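Local coordinates for major pilin protein fimA (Silicibacter pomeroyi, PDB 2IMH) that is of unknown function but belongs to the DUF1028 family and folds into two antiparallel sheets packed together with helices outside, at residues 30-35 with 41-46; 51-56 with 76-81. All blocks are in the same frame, centred on the assembly; numbering follows the deposited sequence. Where two conformers were deposited one is given.

In the fold
Interactions 1 and 2 illustrate how a hairpin, the helix that follows it and a distant loop can follow one another along the chain. Strand 40-45, one half of interaction 1, leads along the chain into helix 51-62, which carries the first half of interaction 2; the two centres lie 12 Å apart. The contacts meet directly where the helix covers the sheet. Ser42 OG probably donates a hydrogen bond to Gly54 O at 2.8 Å, and Ser44 OG packs against Trp53 CB at 3.6 Å. The hairpin thus faces the base of the same tryptophan whose ring edge meets segment 76-81. Interaction 1 is buried, its centre about 7 Å from that of the chain, whereas interaction 2, about 18 Å out, is partly buried.

Interaction 1: 30-35 with 41-46; sequences GWVLRG and MSASQG
The guanidinium group of Arg34 lies over the hairpin, with Ser44 CB meeting it obliquely, 4.0 Å from NH1, and a water at its edge, in its plane. Both end nitrogens, NH1 and NH2, converge on one acceptor, Trp31 O, from the same face of its carbonyl plane; the arginine chain, extended from CG to NE, runs back along its own strand and brings them to this oxygen of the preceding helix. The water accepts from Arg34 NH1 and donates to Val32 O and Ser42 OG, at 2.7 Å from Val32 O and 2.8 Å from Ser42 OG. Ser42 OG has a further partner in Gly54 O of helix 51-62.

The frame beneath is an antiparallel beta hairpin. Arg34 and Ser42 form the hydrogen-bonded pair: Ser42 N donates to Arg34 O at 2.9 Å, nearly straight at 170°, and Arg34 N donates back to Ser42 O. In a third bond Ser44 N donates to Val32 O, lying in the carbonyl plane on a lone pair of that oxygen, so this carbonyl oxygen serves both strand and water.

Leu33, Ala43 and selenomethionine Met41 point to the other face of the sheet, where Met41 and Ala43 meet strand 4-11 of the larger sheet. Val32 CG1, anti to the backbone N (chi1 174°), packs on Ala43 CB at 3.9 Å and on Gln45 OE1, itself held by Ser6 OG. At the far end of the pairing Met41 bends at chi2 and chi3, laying SE alongside Gly35 CA at 3.8 Å and CE 3.4 Å from Arg34 O.

Interaction 2: 51-56 with 76-81; sequences TFWGEE and SQDSGR
Trp53 and Asp78 meet almost perpendicularly, their ring and carboxylate planes 84° apart, where helix 51-62 reaches across to the loop between helix 67-76 and strand 85-90. That loop makes a type I beta turn from Asp78 to Arg81, closed by Arg81 N donating to Asp78 O, and Asp78 also shapes an Asx turn within it.

The tryptophan spans the gap between elements whose nearest CA atoms, those of Trp53 and Asp78, are 9.2 Å apart. Its indole presents an edge to the loop: Asp78 CB and Arg81 CB both sit there in the ring plane, the latter 3.8 Å from Trp53 CZ2, while Arg81 O lies near that plane, 3.8 Å from Trp53 CH2. The ring also touches Val74 and Thr75 of helix 67-76, so the helical pair and the loop are packed round one side chain.

With CG anti to the backbone N (chi1 -176°), Asp78 brings OD2 to 2.9 Å from Trp53 NE1. The same oxygen forms a salt bridge with Arg84 NE. The other carboxylate oxygen serves the turn: Asp78 OD1 accepts from Gly80 N at 2.8 Å, met from 36° above the carboxylate plane.

Interaction 1: 30-35 with 41-46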
ATOM      1  N   GLY A  30       6.044   5.807   5.142  1.00 17.18           N
ATOM      2  CA  GLY A  30       7.385   5.428   5.550  1.00 17.99           C
ATOM      3  C   GLY A  30       7.402   4.192   6.422  1.00 17.58           C
ATOM      4  O   GLY A  30       8.285   3.335   6.291  1.00 17.89           O
ATOM      5  N   TRP A  31       6.412   4.079   7.300  1.00 16.22           N
ATOM      6  CA  TRP A  31       6.376   2.968   8.249  1.00 16.11           C
ATOM      7  C   TRP A  31       5.899   1.692   7.589  1.00 15.76           C
ATOM      8  O   TRP A  31       6.485   0.616   7.783  1.00 15.13           O
ATOM      9  CB  TRP A  31       5.472   3.291   9.443  1.00 16.69           C
ATOM     10  CG  TRP A  31       6.115   4.244  10.435  1.00 16.92           C
ATOM     11  CD1 TRP A  31       5.771   5.547  10.668  1.00 17.08           C
ATOM     12  CD2 TRP A  31       7.201   3.948  11.320  1.00 17.49           C
ATOM     13  NE1 TRP A  31       6.592   6.088  11.653  1.00 16.34           N
ATOM     14  CE2 TRP A  31       7.476   5.126  12.060  1.00 16.74           C
ATOM     15  CE3 TRP A  31       7.963   2.795  11.573  1.00 16.60           C
ATOM     16  CZ2 TRP A  31       8.498   5.192  13.034  1.00 17.05           C
ATOM     17  CZ3 TRP A  31       8.990   2.861  12.534  1.00 17.90           C
ATOM     18  CH2 TRP A  31       9.245   4.052  13.251  1.00 16.48           C
ATOM     19  N   VAL A  32       4.829   1.813   6.806  1.00 15.13           N
ATOM     20  CA  VAL A  32       3.969   0.660   6.536  1.00 15.17           C
ATOM     21  C   VAL A  32       4.163   0.001   5.177  1.00 15.58           C
ATOM     22  O   VAL A  32       4.217  -1.237   5.088  1.00 15.37           O
ATOM     23  CB  VAL A  32       2.487   1.033   6.695  1.00 15.03           C
ATOM     24  CG1 VAL A  32       1.609  -0.122   6.262  1.00 15.07           C
ATOM     25  CG2 VAL A  32       2.194   1.401   8.149  1.00 14.26           C
ATOM     26  N   LEU A  33       4.285   0.813   4.127  1.00 15.29           N
ATOM     27  CA  LEU A  33       4.108   0.263   2.784  1.00 15.61           C
ATOM     28  C   LEU A  33       5.426   0.001   2.096  1.00 15.69           C
ATOM     29  O   LEU A  33       6.243   0.903   1.987  1.00 15.79           O
ATOM     30  CB  LEU A  33       3.261   1.203   1.923  1.00 16.38           C
ATOM     31  CG  LEU A  33       1.779   1.377   2.278  1.00 15.40           C
ATOM     32  CD1 LEU A  33       1.188   2.509   1.409  1.00 17.05           C
ATOM     33  CD2 LEU A  33       0.971   0.068   2.111  1.00 15.79           C
ATOM     34  N   ARG A  34       5.603  -1.242   1.631  1.00 15.01           N
ATOM     35  CA  ARG A  34       6.767  -1.645   0.827  1.00 14.99           C
ATOM     36  C   ARG A  34       6.341  -2.571  -0.306  1.00 14.56           C
ATOM     37  O   ARG A  34       5.305  -3.227  -0.221  1.00 13.79           O
ATOM     38  CB  ARG A  34       7.818  -2.346   1.689  1.00 14.87           C
ATOM     39  CG  ARG A  34       8.499  -1.446   2.687  1.00 16.96           C
ATOM     40  CD  ARG A  34       9.215  -2.240   3.760  1.00 17.90           C
ATOM     41  NE  ARG A  34       9.607  -1.305   4.807  1.00 16.75           N
ATOM     42  CZ  ARG A  34       8.805  -0.891   5.786  1.00 18.13           C
ATOM     43  NH1 ARG A  34       7.569  -1.395   5.921  1.00 13.95           N
ATOM     44  NH2 ARG A  34       9.273   0.000   6.666  1.00 18.14           N
ATOM     45  N   GLY A  35       7.170  -2.654  -1.344  1.00 15.09           N
ATOM     46  CA  GLY A  35       6.842  -3.485  -2.483  1.00 16.03           C
ATOM     47  C   GLY A  35       7.999  -3.657  -3.436  1.00 15.40           C
ATOM     48  O   GLY A  35       8.951  -2.875  -3.424  1.00 16.47           O
HETATM   49  N   MSE A  41       3.841  -7.268  -2.364  1.00 15.44           N
HETATM   50  CA  MSE A  41       3.624  -6.093  -1.512  1.00 15.92           C
HETATM   51  C   MSE A  41       3.605  -6.501  -0.048  1.00 15.78           C
HETATM   52  O   MSE A  41       3.220  -7.629   0.286  1.00 15.54           O
HETATM   53  CB  MSE A  41       2.265  -5.452  -1.828  1.00 16.05           C
HETATM   54  CG  MSE A  41       2.130  -4.836  -3.212  1.00 18.32           C
HETATM   55 SE   MSE A  41       3.200  -3.209  -3.488  1.00 24.66          SE
HETATM   56  CE  MSE A  41       2.547  -2.153  -1.946  1.00 18.93           C
ATOM     57  N   SER A  42       3.962  -5.563   0.828  1.00 15.23           N
ATOM     58  CA  SER A  42       3.800  -5.808   2.259  1.00 15.50           C
ATOM     59  C   SER A  42       3.306  -4.565   2.994  1.00 15.21           C
ATOM     60  O   SER A  42       3.566  -3.438   2.569  1.00 14.82           O
ATOM     61  CB  SER A  42       5.106  -6.300   2.886  1.00 15.13           C
ATOM     62  OG  SER A  42       6.121  -5.324   2.815  1.00 15.61           O
ATOM     63  N   ALA A  43       2.588  -4.797   4.093  1.00 15.91           N
ATOM     64  CA  ALA A  43       2.123  -3.715   4.963  1.00 15.24           C
ATOM     65  C   ALA A  43       2.542  -4.130   6.354  1.00 15.95           C
ATOM     66  O   ALA A  43       2.025  -5.120   6.867  1.00 16.06           O
ATOM     67  CB  ALA A  43       0.582  -3.579   4.881  1.00 15.84           C
ATOM     68  N   SER A  44       3.489  -3.405   6.947  1.00 15.69           N
ATOM     69  CA  SER A  44       3.986  -3.773   8.276  1.00 16.13           C
ATOM     70  C   SER A  44       3.588  -2.666   9.244  1.00 16.29           C
ATOM     71  O   SER A  44       3.972  -1.511   9.061  1.00 16.39           O
ATOM     72  CB  SER A  44       5.501  -3.981   8.233  1.00 16.88           C
ATOM     73  OG  SER A  44       6.033  -4.275   9.529  1.00 17.36           O
ATOM     74  N   GLN A  45       2.809  -3.020  10.267  1.00 15.68           N
ATOM     75  CA  GLN A  45       2.156  -1.999  11.096  1.00 16.20           C
ATOM     76  C   GLN A  45       1.947  -2.537  12.511  1.00 15.98           C
ATOM     77  O   GLN A  45       2.638  -3.486  12.930  1.00 16.41           O
ATOM     78  CB  GLN A  45       0.822  -1.571  10.448  1.00 15.06           C
ATOM     79  CG  GLN A  45      -0.136  -2.724  10.188  1.00 15.07           C
ATOM     80  CD  GLN A  45      -1.160  -2.426   9.090  1.00 16.35           C
ATOM     81  OE1 GLN A  45      -0.806  -1.897   8.036  1.00 17.36           O
ATOM     82  NE2 GLN A  45      -2.432  -2.782   9.334  1.00 16.35           N
ATOM     83  N   GLY A  46       0.998  -1.940  13.226  1.00 16.96           N
ATOM     84  CA  GLY A  46       0.673  -2.384  14.594  1.00 17.43           C
ATOM     85  C   GLY A  46       1.238  -1.467  15.663  1.00 18.01           C
ATOM     86  O   GLY A  46       1.749  -0.374  15.365  1.00 18.25           O
TER
HETATM   87  O   HOH W   1       5.954  -3.232   4.618  1.00 19.20           O

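Interaction 2: 51-56 with 76-81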
ATOM      1  N   THR A  51      10.031  -2.359  10.907  1.00 17.20           N
ATOM      2  CA  THR A  51      10.472  -2.136   9.522  1.00 16.91           C
ATOM      3  C   THR A  51      11.080  -3.422   8.944  1.00 17.51           C
ATOM      4  O   THR A  51      10.903  -3.742   7.765  1.00 17.54           O
ATOM      5  CB  THR A  51      11.494  -0.998   9.429  1.00 17.24           C
ATOM      6  OG1 THR A  51      12.593  -1.276  10.301  1.00 17.97           O
ATOM      7  CG2 THR A  51      10.844   0.326   9.836  1.00 17.02           C
ATOM      8  N   PHE A  52      11.765  -4.190   9.787  1.00 16.79           N
ATOM      9  CA  PHE A  52      12.350  -5.459   9.353  1.00 16.99           C
ATOM     10  C   PHE A  52      11.326  -6.415   8.771  1.00 17.01           C
ATOM     11  O   PHE A  52      11.560  -7.018   7.713  1.00 16.81           O
ATOM     12  CB  PHE A  52      13.115  -6.083  10.510  1.00 17.33           C
ATOM     13  CG  PHE A  52      14.097  -5.122  11.115  1.00 18.82           C
ATOM     14  CD1 PHE A  52      15.297  -4.851  10.467  1.00 20.26           C
ATOM     15  CD2 PHE A  52      13.772  -4.412  12.274  1.00 17.67           C
ATOM     16  CE1 PHE A  52      16.207  -3.928  11.001  1.00 18.94           C
ATOM     17  CE2 PHE A  52      14.669  -3.473  12.808  1.00 19.05           C
ATOM     18  CZ  PHE A  52      15.885  -3.241  12.176  1.00 19.54           C
ATOM     19  N   TRP A  53      10.197  -6.561   9.457  1.00 16.37           N
ATOM     20  CA  TRP A  53       9.161  -7.467   8.988  1.00 16.36           C
ATOM     21  C   TRP A  53       8.771  -7.121   7.563  1.00 16.13           C
ATOM     22  O   TRP A  53       8.580  -8.008   6.736  1.00 16.87           O
ATOM     23  CB  TRP A  53       7.943  -7.312   9.867  1.00 16.27           C
ATOM     24  CG  TRP A  53       7.976  -8.140  11.127  1.00 15.66           C
ATOM     25  CD1 TRP A  53       9.060  -8.720  11.719  1.00 17.42           C
ATOM     26  CD2 TRP A  53       6.862  -8.404  11.968  1.00 15.89           C
ATOM     27  NE1 TRP A  53       8.672  -9.383  12.873  1.00 17.04           N
ATOM     28  CE2 TRP A  53       7.325  -9.195  13.048  1.00 16.21           C
ATOM     29  CE3 TRP A  53       5.502  -8.062  11.910  1.00 15.92           C
ATOM     30  CZ2 TRP A  53       6.473  -9.645  14.065  1.00 16.89           C
ATOM     31  CZ3 TRP A  53       4.651  -8.522  12.917  1.00 17.66           C
ATOM     32  CH2 TRP A  53       5.149  -9.316  13.978  1.00 16.28           C
ATOM     33  N   GLY A  54       8.632  -5.824   7.291  1.00 16.60           N
ATOM     34  CA  GLY A  54       8.135  -5.379   5.973  1.00 16.54           C
ATOM     35  C   GLY A  54       9.093  -5.746   4.854  1.00 17.48           C
ATOM     36  O   GLY A  54       8.670  -6.105   3.755  1.00 17.54           O
ATOM     37  N   GLU A  55      10.382  -5.616   5.124  1.00 17.79           N
ATOM     38  CA  GLU A  55      11.409  -5.943   4.136  1.00 19.12           C
ATOM     39  C   GLU A  55      11.606  -7.457   4.028  1.00 18.28           C
ATOM     40  O   GLU A  55      11.653  -8.017   2.936  1.00 18.30           O
ATOM     41  CB  GLU A  55      12.741  -5.281   4.528  1.00 19.08           C
ATOM     42  CG  GLU A  55      12.701  -3.753   4.540  1.00 21.06           C
ATOM     43  CD  GLU A  55      14.033  -3.103   4.948  1.00 23.94           C
ATOM     44  OE1 GLU A  55      14.934  -3.814   5.454  1.00 29.87           O
ATOM     45  OE2 GLU A  55      14.171  -1.870   4.754  1.00 27.83           O
ATOM     46  N   GLU A  56      11.752  -8.124   5.173  1.00 17.50           N
ATOM     47  CA  GLU A  56      12.045  -9.548   5.176  1.00 17.65           C
ATOM     48  C   GLU A  56      10.948 -10.397   4.551  1.00 16.76           C
ATOM     49  O   GLU A  56      11.240 -11.367   3.834  1.00 17.01           O
ATOM     50  CB  GLU A  56      12.376 -10.013   6.599  1.00 18.75           C
ATOM     51  CG  GLU A  56      13.690  -9.404   7.037  1.00 21.19           C
ATOM     52  CD  GLU A  56      14.112  -9.801   8.444  1.00 27.97           C
ATOM     53  OE1 GLU A  56      13.538 -10.769   8.991  1.00 30.75           O
ATOM     54  OE2 GLU A  56      15.036  -9.141   8.982  1.00 29.32           O
ATOM     55  N   SER A  76       7.154 -15.588  13.476  1.00 24.95           N
ATOM     56  CA  SER A  76       7.494 -16.645  14.443  0.50 25.53           C
ATOM     57  C   SER A  76       8.855 -16.427  15.091  1.00 26.12           C
ATOM     58  O   SER A  76       9.064 -16.792  16.261  1.00 27.06           O
ATOM     59  CB  SER A  76       7.445 -18.033  13.786  0.50 25.24           C
ATOM     60  OG  SER A  76       8.547 -18.243  12.917  0.50 24.05           O
ATOM     61  N   GLN A  77       9.778 -15.846  14.328  1.00 25.97           N
ATOM     62  CA  GLN A  77      11.166 -15.574  14.732  0.50 26.31           C
ATOM     63  C   GLN A  77      11.281 -14.414  15.715  1.00 25.72           C
ATOM     64  O   GLN A  77      12.368 -14.125  16.217  1.00 26.46           O
ATOM     65  CB  GLN A  77      11.997 -15.175  13.505  0.50 26.34           C
ATOM     66  CG  GLN A  77      12.387 -16.282  12.535  0.50 27.37           C
ATOM     67  CD  GLN A  77      13.242 -15.752  11.392  0.50 27.66           C
ATOM     68  OE1 GLN A  77      14.439 -16.038  11.312  0.50 30.51           O
ATOM     69  NE2 GLN A  77      12.635 -14.952  10.515  0.50 28.10           N
ATOM     70  N   ASP A  78      10.180 -13.709  15.942  1.00 24.47           N
ATOM     71  CA  ASP A  78      10.236 -12.446  16.685  1.00 23.23           C
ATOM     72  C   ASP A  78       9.490 -12.588  17.997  1.00 22.31           C
ATOM     73  O   ASP A  78       8.272 -12.742  17.995  1.00 21.89           O
ATOM     74  CB  ASP A  78       9.610 -11.347  15.809  1.00 22.52           C
ATOM     75  CG  ASP A  78       9.688  -9.955  16.415  1.00 22.42           C
ATOM     76  OD1 ASP A  78       9.901  -9.788  17.651  1.00 21.01           O
ATOM     77  OD2 ASP A  78       9.497  -9.006  15.608  1.00 21.06           O
ATOM     78  N   SER A  79      10.220 -12.499  19.117  1.00 22.46           N
ATOM     79  CA  SER A  79       9.607 -12.640  20.443  1.00 22.19           C
ATOM     80  C   SER A  79       8.617 -11.533  20.781  1.00 21.55           C
ATOM     81  O   SER A  79       7.776 -11.702  21.676  1.00 21.57           O
ATOM     82  CB  SER A  79      10.675 -12.721  21.539  1.00 22.76           C
ATOM     83  OG  SER A  79      11.435 -11.521  21.598  1.00 23.87           O
ATOM     84  N   GLY A  80       8.724 -10.402  20.073  1.00 20.16           N
ATOM     85  CA  GLY A  80       7.843  -9.275  20.288  1.00 20.18           C
ATOM     86  C   GLY A  80       6.666  -9.248  19.345  1.00 19.77           C
ATOM     87  O   GLY A  80       5.979  -8.242  19.255  1.00 19.39           O
ATOM     88  N   ARG A  81       6.427 -10.357  18.648  1.00 20.15           N
ATOM     89  CA  ARG A  81       5.396 -10.419  17.603  1.00 20.71           C
ATOM     90  C   ARG A  81       3.992  -9.968  18.029  1.00 19.83           C
ATOM     91  O   ARG A  81       3.226  -9.439  17.219  1.00 18.65           O
ATOM     92  CB  ARG A  81       5.325 -11.837  17.002  1.00 20.58           C
ATOM     93  CG  ARG A  81       4.674 -12.885  17.916  1.00 22.85           C
ATOM     94  CD  ARG A  81       4.877 -14.329  17.413  1.00 24.54           C
ATOM     95  NE  ARG A  81       6.243 -14.796  17.626  1.00 31.98           N
ATOM     96  CZ  ARG A  81       6.714 -15.290  18.771  1.00 32.87           C
ATOM     97  NH1 ARG A  81       5.933 -15.406  19.837  1.00 34.69           N
ATOM     98  NH2 ARG A  81       7.982 -15.668  18.848  1.00 35.50           N
TER
HETATM   99  O   HOH W   2      12.845 -13.384   8.186  1.00 36.96           O